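Putative methyltransferase protein (Bacteroides fragilis, PDB 5BP9) probably transfers methyl groups from S-adenosylmethionine to an acceptor, and is captured here with the product S-adenosylhomocysteine bound. Local coordinates at residues S71-D76 with I227-Q232; L167-G172 with W243-F248; K47-A52 with K234-D239. All coordinates share one frame; numbering follows the deposited sequence.

Contact 1. Residues S71-D76 with I227-Q232. With ETE (2-{2-[2-2-(methoxy-ethoxy)-ethoxy]-ethoxy}-ethanol), chain B.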
loop_
_atom_site.group_PDB
_atom_site.type_symbol
_atom_site.label_atom_id
_atom_site.label_comp_id
_atom_site.label_asym_id
_atom_site.label_seq_id
_atom_site.Cartn_x
_atom_site.Cartn_y
_atom_site.Cartn_z
ATOM N N SER A 71 14.122 -12.555 2.870
ATOM C CA SER A 71 14.689 -13.878 2.569
ATOM C C SER A 71 15.183 -13.979 1.113
ATOM O O SER A 71 16.000 -14.849 0.818
ATOM C CB SER A 71 13.699 -15.001 2.876
ATOM O OG SER A 71 12.703 -15.079 1.889
ATOM N N GLN A 72 14.711 -13.086 0.227
ATOM C CA GLN A 72 15.001 -13.119 -1.222
ATOM C C GLN A 72 16.054 -12.096 -1.680
ATOM O O GLN A 72 16.697 -12.284 -2.705
ATOM C CB GLN A 72 13.722 -12.863 -2.031
ATOM C CG GLN A 72 12.620 -13.915 -1.880
ATOM C CD GLN A 72 11.615 -13.632 -0.745
ATOM O OE1 GLN A 72 11.521 -12.519 -0.203
ATOM N NE2 GLN A 72 10.855 -14.648 -0.393
ATOM N N PHE A 73 16.192 -11.000 -0.937
ATOM C CA PHE A 73 17.032 -9.863 -1.336
ATOM C C PHE A 73 18.011 -9.486 -0.225
ATOM O O PHE A 73 17.745 -9.741 0.947
ATOM C CB PHE A 73 16.134 -8.669 -1.667
ATOM C CG PHE A 73 15.207 -8.917 -2.810
ATOM C CD1 PHE A 73 15.704 -9.053 -4.105
ATOM C CD2 PHE A 73 13.834 -9.057 -2.598
ATOM C CE1 PHE A 73 14.846 -9.306 -5.177
ATOM C CE2 PHE A 73 12.974 -9.302 -3.665
ATOM C CZ PHE A 73 13.481 -9.434 -4.955
ATOM N N ASP A 74 19.145 -8.891 -0.601
ATOM C CA ASP A 74 20.136 -8.435 0.382
ATOM C C ASP A 74 19.584 -7.236 1.147
ATOM O O ASP A 74 18.668 -6.555 0.666
ATOM C CB ASP A 74 21.450 -8.008 -0.274
ATOM C CG ASP A 74 22.092 -9.108 -1.065
ATOM O OD1 ASP A 74 21.964 -10.286 -0.666
ATOM O OD2 ASP A 74 22.720 -8.780 -2.089
ATOM N N GLU A 75 20.199 -6.954 2.297
ATOM C CA GLU A 75 19.779 -5.846 3.153
ATOM C C GLU A 75 19.833 -4.520 2.381
ATOM O O GLU A 75 20.783 -4.273 1.612
ATOM C CB GLU A 75 20.656 -5.786 4.412
ATOM C CG GLU A 75 20.267 -4.686 5.396
ATOM C CD GLU A 75 21.133 -4.671 6.641
ATOM O OE1 GLU A 75 21.949 -5.595 6.826
ATOM O OE2 GLU A 75 20.990 -3.725 7.445
ATOM N N ASP A 76 18.831 -3.674 2.594
ATOM C CA ASP A 76 18.753 -2.365 1.964
ATOM C C ASP A 76 18.176 -1.368 2.960
ATOM O O ASP A 76 17.975 -1.703 4.123
ATOM C CB ASP A 76 17.867 -2.416 0.707
ATOM C CG ASP A 76 18.313 -1.419 -0.378
ATOM O OD1 ASP A 76 18.902 -0.346 -0.056
ATOM O OD2 ASP A 76 18.064 -1.705 -1.560
ATOM N N ILE A 227 7.030 -11.987 -1.998
ATOM C CA ILE A 227 8.274 -11.602 -1.310
ATOM C C ILE A 227 7.955 -11.518 0.186
ATOM O O ILE A 227 6.819 -11.313 0.584
ATOM C CB ILE A 227 8.753 -10.194 -1.823
ATOM C CG1 ILE A 227 8.967 -10.213 -3.335
ATOM C CG2 ILE A 227 10.041 -9.708 -1.154
ATOM C CD1 ILE A 227 9.853 -11.331 -3.806
ATOM N N ASP A 228 8.972 -11.660 1.014
ATOM C CA ASP A 228 8.867 -11.297 2.412
ATOM C C ASP A 228 9.915 -10.283 2.787
ATOM O O ASP A 228 11.018 -10.244 2.225
ATOM C CB ASP A 228 8.960 -12.504 3.319
ATOM C CG ASP A 228 10.266 -13.227 3.177
ATOM O OD1 ASP A 228 11.276 -12.827 3.808
ATOM O OD2 ASP A 228 10.278 -14.181 2.383
ATOM N N PHE A 229 9.534 -9.459 3.741
ATOM C CA PHE A 229 10.388 -8.407 4.270
ATOM C C PHE A 229 10.308 -8.363 5.799
ATOM O O PHE A 229 9.403 -8.898 6.404
ATOM C CB PHE A 229 9.958 -7.048 3.720
ATOM C CG PHE A 229 10.230 -6.848 2.256
ATOM C CD1 PHE A 229 11.533 -6.760 1.788
ATOM C CD2 PHE A 229 9.204 -6.641 1.369
ATOM C CE1 PHE A 229 11.805 -6.507 0.470
ATOM C CE2 PHE A 229 9.468 -6.393 0.040
ATOM C CZ PHE A 229 10.763 -6.332 -0.415
ATOM N N ARG A 230 11.264 -7.655 6.398
ATOM C CA ARG A 230 11.234 -7.313 7.812
ATOM C C ARG A 230 12.054 -6.040 7.954
ATOM O O ARG A 230 13.054 -5.884 7.282
ATOM C CB ARG A 230 11.759 -8.456 8.715
ATOM C CG ARG A 230 13.184 -8.829 8.500
ATOM C CD ARG A 230 13.552 -10.075 9.286
ATOM N NE ARG A 230 14.941 -10.462 9.042
ATOM C CZ ARG A 230 15.389 -11.163 7.991
ATOM N NH1 ARG A 230 14.566 -11.577 7.001
ATOM N NH2 ARG A 230 16.693 -11.452 7.924
HETATM N N MSE A 231 11.616 -5.143 8.821
HETATM C CA MSE A 231 12.259 -3.826 8.957
HETATM C C MSE A 231 12.800 -3.628 10.336
HETATM O O MSE A 231 12.332 -4.237 11.330
HETATM C CB MSE A 231 11.263 -2.725 8.598
HETATM C CG MSE A 231 10.925 -2.782 7.108
HETATM SE SE MSE A 231 9.665 -1.337 6.636
HETATM C CE MSE A 231 8.090 -1.927 7.651
ATOM N N GLN A 232 13.853 -2.815 10.394
ATOM C CA GLN A 232 14.490 -2.436 11.655
ATOM C C GLN A 232 14.770 -0.932 11.636
ATOM O O GLN A 232 15.220 -0.421 10.633
ATOM C CB GLN A 232 15.790 -3.216 11.874
ATOM C CG GLN A 232 16.555 -2.771 13.120
ATOM C CD GLN A 232 17.910 -3.395 13.247
ATOM O OE1 GLN A 232 18.311 -4.224 12.446
ATOM N NE2 GLN A 232 18.643 -2.972 14.262
HETATM O OH2 ETE B . 2.910 -5.496 8.269
HETATM C C12 ETE B . 3.852 -4.434 8.148
HETATM C C22 ETE B . 3.868 -4.062 6.679
HETATM O OH3 ETE B . 4.696 -2.929 6.452
HETATM C C13 ETE B . 5.991 -1.778 4.776
HETATM C C23 ETE B . 4.752 -2.613 5.061
HETATM O OH4 ETE B . 6.072 -1.478 3.382
HETATM C C14 ETE B . 7.795 -2.714 2.261
HETATM C C24 ETE B . 7.401 -1.373 2.865
HETATM O OH5 ETE B . 9.199 -2.750 2.015
HETATM C C15 ETE B . 10.783 -2.663 0.177
HETATM C C25 ETE B . 9.601 -1.991 0.866
HETATM O OH6 ETE B . 11.659 -1.665 -0.355
HETATM C C26 ETE B . 13.022 -2.080 -0.447
#
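The carboxylate of D228 grips the start of the loop 71-76, and most of the polar chemistry of the contact runs through its two oxygens. OD1 accepts the backbone N of S71 at 3.0 Å, on the syn side but 30° out of the carboxylate plane. OD2 takes two donors: the hydroxyl OG of S71 meets its syn lone pair at 2.6 Å, while NE2 of Q72 comes from above the plane at 2.9 Å in a clearly bent bond. Q72 completes a reciprocal pair, because its OE1 accepts the backbone N of D228 at 3.0 Å in a nearly straight bond (171°). A bend at chi2 (90°) folds the glutamine chain so that both ends of its amide face the aspartate. Aspartate suits the place because its short side chain, turned between its own backbone N and carbonyl carbon, brings both oxygens to the loop; glutamine has a donor and an acceptor to answer with.

Beside this polar knot lies an apolar patch. CE2 of F73 rests 3.7 Å from CD1 of I227, and CG2 of the same isoleucine meets the phenylalanine ring at its edge. That methyl also lies over one face of F229, whose other face receives C15 of the bound glycol ether, ETE. On the outer side the contact thins: S71 is exposed, and the guanidinium of R230 only approaches the backbone N of S71, at 4.3 Å. S71 and Q72 each have a second conformer, so the bonds given belong to one of two arrangements and are less certain. Strand 226-233, which supplies D228, lies between strands 66-69 and 236-244 of an antiparallel four-stranded sheet, and the loop joins 66-69 to strand 76-78 at one edge of the sheet.

Contact 2. Residues L167-G172 with W243-F248. With SAH (S-adenosyl-L-homocysteine), chain D; ETE (2-{2-[2-2-(methoxy-ethoxy)-ethoxy]-ethoxy}-ethanol), chain B.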
loop_
_atom_site.group_PDB
_atom_site.type_symbol
_atom_site.label_atom_id
_atom_site.label_comp_id
_atom_site.label_asym_id
_atom_site.label_seq_id
_atom_site.Cartn_x
_atom_site.Cartn_y
_atom_site.Cartn_z
ATOM N N LEU A 167 -1.529 2.450 -3.049
ATOM C CA LEU A 167 -0.361 3.006 -3.749
ATOM C C LEU A 167 0.960 2.678 -3.050
ATOM O O LEU A 167 0.975 2.391 -1.869
ATOM C CB LEU A 167 -0.530 4.508 -3.893
ATOM C CG LEU A 167 -1.771 4.959 -4.671
ATOM C CD1 LEU A 167 -1.837 6.487 -4.664
ATOM C CD2 LEU A 167 -1.811 4.420 -6.086
HETATM N N MSE A 168 2.035 2.765 -3.829
HETATM C CA MSE A 168 3.391 2.411 -3.417
HETATM C C MSE A 168 3.463 0.904 -3.265
HETATM O O MSE A 168 3.626 0.351 -2.155
HETATM C CB MSE A 168 3.830 3.185 -2.181
HETATM C CG MSE A 168 5.344 3.359 -2.188
HETATM SE SE MSE A 168 6.216 1.588 -2.184
HETATM C CE MSE A 168 8.051 2.265 -2.420
ATOM N N ASN A 169 3.396 0.233 -4.406
ATOM C CA ASN A 169 3.160 -1.194 -4.451
ATOM C C ASN A 169 1.943 -1.550 -3.618
ATOM O O ASN A 169 2.027 -2.254 -2.597
ATOM C CB ASN A 169 4.366 -2.038 -4.026
ATOM C CG ASN A 169 4.184 -3.474 -4.429
ATOM O OD1 ASN A 169 3.925 -3.739 -5.599
ATOM N ND2 ASN A 169 4.262 -4.410 -3.474
ATOM N N GLY A 170 0.798 -1.048 -4.078
ATOM C CA GLY A 170 -0.462 -1.231 -3.414
ATOM C C GLY A 170 -0.903 -2.653 -3.244
ATOM O O GLY A 170 -1.636 -2.957 -2.322
ATOM N N SER A 171 -0.425 -3.547 -4.107
ATOM C CA SER A 171 -0.707 -4.954 -3.950
ATOM C C SER A 171 -0.090 -5.552 -2.684
ATOM O O SER A 171 -0.517 -6.599 -2.226
ATOM C CB SER A 171 -0.200 -5.716 -5.163
ATOM O OG SER A 171 1.152 -5.444 -5.395
ATOM N N GLY A 172 0.934 -4.901 -2.148
ATOM C CA GLY A 172 1.702 -5.443 -1.060
ATOM C C GLY A 172 0.925 -6.014 0.084
ATOM O O GLY A 172 1.190 -7.143 0.527
ATOM N N TRP A 243 4.770 -9.540 1.378
ATOM C CA TRP A 243 4.559 -8.332 0.584
ATOM C C TRP A 243 4.440 -8.777 -0.871
ATOM O O TRP A 243 5.403 -9.206 -1.467
ATOM C CB TRP A 243 5.687 -7.303 0.798
ATOM C CG TRP A 243 5.335 -5.873 0.485
ATOM C CD1 TRP A 243 5.941 -5.042 -0.427
ATOM C CD2 TRP A 243 4.351 -5.082 1.154
ATOM N NE1 TRP A 243 5.360 -3.799 -0.383
ATOM C CE2 TRP A 243 4.382 -3.791 0.573
ATOM C CE3 TRP A 243 3.453 -5.335 2.182
ATOM C CZ2 TRP A 243 3.536 -2.758 0.997
ATOM C CZ3 TRP A 243 2.602 -4.330 2.594
ATOM C CH2 TRP A 243 2.642 -3.050 1.999
ATOM N N LEU A 244 3.234 -8.673 -1.420
ATOM C CA LEU A 244 2.965 -9.141 -2.773
ATOM C C LEU A 244 3.255 -8.080 -3.819
ATOM O O LEU A 244 2.730 -6.952 -3.762
ATOM C CB LEU A 244 1.498 -9.536 -2.897
ATOM C CG LEU A 244 1.014 -10.037 -4.273
ATOM C CD1 LEU A 244 1.646 -11.366 -4.658
ATOM C CD2 LEU A 244 -0.505 -10.135 -4.263
ATOM N N TYR A 245 4.085 -8.446 -4.791
ATOM C CA TYR A 245 4.181 -7.737 -6.075
ATOM C C TYR A 245 3.457 -8.595 -7.097
ATOM O O TYR A 245 3.525 -9.807 -7.024
ATOM C CB TYR A 245 5.647 -7.548 -6.499
ATOM C CG TYR A 245 6.439 -6.681 -5.561
ATOM C CD1 TYR A 245 6.913 -7.194 -4.357
ATOM C CD2 TYR A 245 6.707 -5.366 -5.864
ATOM C CE1 TYR A 245 7.615 -6.403 -3.468
ATOM C CE2 TYR A 245 7.421 -4.560 -4.981
ATOM C CZ TYR A 245 7.872 -5.083 -3.782
ATOM O OH TYR A 245 8.579 -4.289 -2.887
ATOM N N ILE A 246 2.731 -7.974 -8.014
ATOM C CA ILE A 246 1.917 -8.753 -8.935
ATOM C C ILE A 246 1.950 -8.093 -10.309
ATOM O O ILE A 246 1.753 -6.873 -10.453
ATOM C CB ILE A 246 0.484 -8.946 -8.384
ATOM C CG1 ILE A 246 -0.316 -9.939 -9.232
ATOM C CG2 ILE A 246 -0.255 -7.609 -8.263
ATOM C CD1 ILE A 246 -1.614 -10.366 -8.592
ATOM N N ASP A 247 2.242 -8.903 -11.319
ATOM C CA ASP A 247 2.179 -8.419 -12.718
ATOM C C ASP A 247 0.739 -8.235 -13.166
ATOM O O ASP A 247 -0.180 -8.857 -12.599
ATOM C CB ASP A 247 2.942 -9.390 -13.643
ATOM C CG ASP A 247 2.226 -10.690 -13.827
ATOM O OD1 ASP A 247 2.435 -11.603 -13.029
ATOM O OD2 ASP A 247 1.383 -10.786 -14.742
ATOM N N PHE A 248 0.533 -7.390 -14.185
ATOM C CA PHE A 248 -0.835 -7.041 -14.582
ATOM C C PHE A 248 -1.666 -8.257 -15.036
ATOM O O PHE A 248 -2.863 -8.348 -14.712
ATOM C CB PHE A 248 -0.873 -5.960 -15.685
ATOM C CG PHE A 248 -2.284 -5.611 -16.101
ATOM C CD1 PHE A 248 -3.060 -4.778 -15.307
ATOM C CD2 PHE A 248 -2.874 -6.205 -17.205
ATOM C CE1 PHE A 248 -4.365 -4.488 -15.647
ATOM C CE2 PHE A 248 -4.179 -5.930 -17.542
ATOM C CZ PHE A 248 -4.928 -5.076 -16.766
HETATM N N SAH D . 1.144 4.492 1.225
HETATM C CA SAH D . 2.366 4.952 1.990
HETATM C CB SAH D . 3.079 3.838 2.772
HETATM C CG SAH D . 3.445 2.585 1.976
HETATM S SD SAH D . 4.183 1.371 3.031
HETATM C C SAH D . 3.360 5.594 1.062
HETATM O O SAH D . 3.173 5.611 -0.150
HETATM O OXT SAH D . 4.391 6.129 1.465
HETATM C "C5'" SAH D . 2.810 0.303 3.381
HETATM C "C4'" SAH D . 1.964 0.794 4.549
HETATM O "O4'" SAH D . 0.834 -0.094 4.686
HETATM C "C3'" SAH D . 2.643 0.816 5.916
HETATM O "O3'" SAH D . 2.470 2.114 6.530
HETATM C "C2'" SAH D . 1.960 -0.306 6.692
HETATM O "O2'" SAH D . 1.939 -0.154 8.098
HETATM C "C1'" SAH D . 0.579 -0.328 6.079
HETATM N N9 SAH D . -0.191 -1.577 6.186
HETATM C C8 SAH D . 0.280 -2.826 6.036
HETATM N N7 SAH D . -0.627 -3.752 6.118
HETATM C C5 SAH D . -1.801 -3.054 6.317
HETATM C C6 SAH D . -3.136 -3.446 6.491
HETATM N N6 SAH D . -3.532 -4.730 6.469
HETATM N N1 SAH D . -4.075 -2.477 6.679
HETATM C C2 SAH D . -3.676 -1.188 6.707
HETATM N N3 SAH D . -2.431 -0.707 6.548
HETATM C C4 SAH D . -1.525 -1.690 6.367
HETATM O OH2 ETE B . 2.910 -5.496 8.269
HETATM C C12 ETE B . 3.852 -4.434 8.148
HETATM C C22 ETE B . 3.868 -4.062 6.679
HETATM O OH3 ETE B . 4.696 -2.929 6.452
HETATM C C13 ETE B . 5.991 -1.778 4.776
HETATM C C23 ETE B . 4.752 -2.613 5.061
HETATM O OH4 ETE B . 6.072 -1.478 3.382
HETATM C C14 ETE B . 7.795 -2.714 2.261
HETATM C C24 ETE B . 7.401 -1.373 2.865
HETATM O OH5 ETE B . 9.199 -2.750 2.015
HETATM C C15 ETE B . 10.783 -2.663 0.177
HETATM C C25 ETE B . 9.601 -1.991 0.866
HETATM O OH6 ETE B . 11.659 -1.665 -0.355
HETATM C C26 ETE B . 13.022 -2.080 -0.447
HETATM O O HOH W 1 6.489 -1.218 -1.015
#
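The carbonyl O of L244 is held by two side chains of the loop 167-172: OG of S171 donates to it at 2.7 Å and ND2 of N169 at 3.0 Å, from opposite faces of the carbonyl plane. This loop follows strand 161-166 of the Rossmann-like methyltransferase sheet and lines the cofactor pocket. An asparagine amide can donate to L244 O through ND2 while OD1 is bonded to S201, and the serine hydroxyl can bond both L244 O and S201. The backbone closes the polar set: L244 N donates to G172 O in a nearly straight bond (N-H...O 168°) lying in the carbonyl plane.

Packing spreads over two rings. With CG swung away from the backbone N (chi1 -165°), the N169 amide stacks on the Y245 ring, the planes 20° apart and ND2 over the ring centre. G172 has no side chain to hold W243 off, and its CA sits 3.5 Å from the centroid of the indole six-membered ring, a CH-pi contact. The other indole face receives ETE, and CH2 of W243 touches C5' of S-adenosylhomocysteine, so the tryptophan borders both ligands. Its NE1 donates to a water at 2.9 Å, and that water donates only weakly to M168 O.

Contact 3. Residues K47-A52 with K234-D239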
loop_
_atom_site.group_PDB
_atom_site.type_symbol
_atom_site.label_atom_id
_atom_site.label_comp_id
_atom_site.label_asym_id
_atom_site.label_seq_id
_atom_site.Cartn_x
_atom_site.Cartn_y
_atom_site.Cartn_z
ATOM N N LYS A 47 7.173 -2.670 18.163
ATOM C CA LYS A 47 7.570 -3.464 16.994
ATOM C C LYS A 47 7.082 -2.757 15.712
ATOM O O LYS A 47 6.651 -3.408 14.747
ATOM C CB LYS A 47 7.046 -4.909 17.081
ATOM C CG LYS A 47 7.568 -5.688 18.275
ATOM C CD LYS A 47 6.927 -7.066 18.367
ATOM C CE LYS A 47 7.436 -7.805 19.597
ATOM N NZ LYS A 47 6.666 -9.034 19.918
ATOM N N ASP A 48 7.198 -1.425 15.694
ATOM C CA ASP A 48 6.725 -0.595 14.578
ATOM C C ASP A 48 7.887 0.239 14.036
ATOM O O ASP A 48 7.976 1.465 14.273
ATOM C CB ASP A 48 5.573 0.304 15.033
ATOM C CG ASP A 48 5.050 1.205 13.930
ATOM O OD1 ASP A 48 5.384 0.984 12.717
ATOM O OD2 ASP A 48 4.329 2.157 14.296
ATOM N N PRO A 49 8.794 -0.413 13.302
ATOM C CA PRO A 49 9.995 0.325 12.848
ATOM C C PRO A 49 9.718 1.465 11.863
ATOM O O PRO A 49 10.338 2.519 11.982
ATOM C CB PRO A 49 10.840 -0.770 12.181
ATOM C CG PRO A 49 9.824 -1.832 11.810
ATOM C CD PRO A 49 8.842 -1.840 12.922
HETATM N N MSE A 50 8.802 1.247 10.895
HETATM C CA MSE A 50 8.520 2.318 9.927
HETATM C C MSE A 50 7.833 3.492 10.611
HETATM O O MSE A 50 8.189 4.662 10.358
HETATM C CB MSE A 50 7.738 1.799 8.735
HETATM C CG MSE A 50 7.438 2.881 7.710
HETATM SE SE MSE A 50 6.479 2.186 6.143
HETATM C CE MSE A 50 8.014 1.784 5.013
ATOM N N GLY A 51 6.859 3.217 11.472
ATOM C CA GLY A 51 6.226 4.278 12.258
ATOM C C GLY A 51 7.224 5.038 13.110
ATOM O O GLY A 51 7.177 6.270 13.218
ATOM N N ALA A 52 8.149 4.314 13.735
ATOM C CA ALA A 52 9.152 4.972 14.577
ATOM C C ALA A 52 10.047 5.903 13.752
ATOM O O ALA A 52 10.416 6.981 14.225
ATOM C CB ALA A 52 9.974 3.922 15.278
ATOM N N LYS A 234 16.695 1.761 14.357
ATOM C CA LYS A 234 17.413 1.830 15.636
ATOM C C LYS A 234 17.325 0.428 16.265
ATOM O O LYS A 234 17.731 -0.525 15.606
ATOM C CB LYS A 234 16.885 2.989 16.499
ATOM C CG LYS A 234 17.089 4.341 15.826
ATOM C CD LYS A 234 16.699 5.469 16.745
ATOM C CE LYS A 234 17.012 6.831 16.163
ATOM N NZ LYS A 234 16.542 7.933 17.049
ATOM N N ASP A 235 16.760 0.294 17.470
ATOM C CA ASP A 235 16.590 -0.988 18.149
ATOM C C ASP A 235 15.132 -1.466 18.131
ATOM O O ASP A 235 14.714 -2.279 18.972
ATOM C CB ASP A 235 17.135 -0.919 19.580
ATOM C CG ASP A 235 16.399 0.081 20.466
ATOM O OD1 ASP A 235 15.631 0.914 19.950
ATOM O OD2 ASP A 235 16.624 0.040 21.696
ATOM N N ILE A 236 14.363 -0.940 17.184
ATOM C CA ILE A 236 12.988 -1.396 16.982
ATOM C C ILE A 236 12.953 -2.400 15.834
ATOM O O ILE A 236 13.271 -2.081 14.691
ATOM C CB ILE A 236 12.043 -0.223 16.681
ATOM C CG1 ILE A 236 12.089 0.769 17.850
ATOM C CG2 ILE A 236 10.615 -0.706 16.460
ATOM C CD1 ILE A 236 11.475 2.083 17.523
ATOM N N GLN A 237 12.590 -3.632 16.191
ATOM C CA GLN A 237 12.492 -4.744 15.244
ATOM C C GLN A 237 11.027 -5.038 14.892
ATOM O O GLN A 237 10.207 -5.314 15.756
ATOM C CB GLN A 237 13.173 -5.993 15.826
ATOM C CG GLN A 237 13.270 -7.184 14.873
ATOM C CD GLN A 237 14.304 -7.009 13.767
ATOM O OE1 GLN A 237 15.244 -6.224 13.899
ATOM N NE2 GLN A 237 14.124 -7.756 12.655
ATOM N N GLY A 238 10.710 -4.960 13.601
ATOM C CA GLY A 238 9.389 -5.354 13.131
ATOM C C GLY A 238 9.339 -6.829 12.857
ATOM O O GLY A 238 10.343 -7.443 12.512
ATOM N N ASP A 239 8.151 -7.390 12.986
ATOM C CA ASP A 239 7.920 -8.769 12.623
ATOM C C ASP A 239 8.027 -8.929 11.110
ATOM O O ASP A 239 7.674 -7.991 10.361
ATOM C CB ASP A 239 6.534 -9.226 13.062
ATOM C CG ASP A 239 6.389 -9.400 14.554
ATOM O OD1 ASP A 239 7.384 -9.461 15.282
ATOM O OD2 ASP A 239 5.227 -9.494 14.977
HETATM O O HOH W 2 5.814 -5.770 13.720
HETATM O O HOH W 3 6.224 -10.234 17.728
#
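I236 packs against the start of helix 49-60 with both branches. In the conformer given, one of two, CD1 lies doubtfully close to CB of A52, while CG2 lies 3.6 Å from the backbone N of D48 and approaches CD of P49. With CG1 anti to the carbonyl carbon (chi1 -59°), the branched side chain spreads along the first turn. A small methyl at A52 suits a turn that lies against this side chain. P49 sets its ring alongside G238, where CD meets CA at 3.6 Å; a glycine has no side chain to push the ring away.

Behind these contacts D48 fixes the helix start as its N-cap, OD1 accepting from G51 N at 3.0 Å, while OD2 is bonded to S132. On the exposed side two waters lie between the segments. One donates to K47 O and accepts from D239 N; the other donates to D239 OD1, its unusually short link to K47 NZ being doubtful. The helix start thus meets the strand through apolar contact, and water links the flanking residues, with no direct hydrogen bond between the segments. K47 NZ and D239 OD1, 4.7 Å apart, form no direct salt bridge, and their attraction is probably softened by solvent.

Contact 2 is the buried one, near the centre of the chain, whereas contacts 1 and 3 lie farther out and are only partly buried. Contacts 2 and 3 reach both ligands; contact 1 touches ETE alone of the two. All three rest on the hairpin of neighbouring strands 226-233 and 236-244: contact 1 uses the first, contacts 2 and 3 opposite ends of the second. The strands join the contacts directly, I227 O lying 2.8 Å from W243 N and M231 O 2.9 Å from G238 N. Chemistry follows place: a carboxylate gripping a loop in contact 1, a carbonyl held by neutral side chains, with aromatic rings packed on the loop, in contact 2, and apolar packing with bridging water in contact 3.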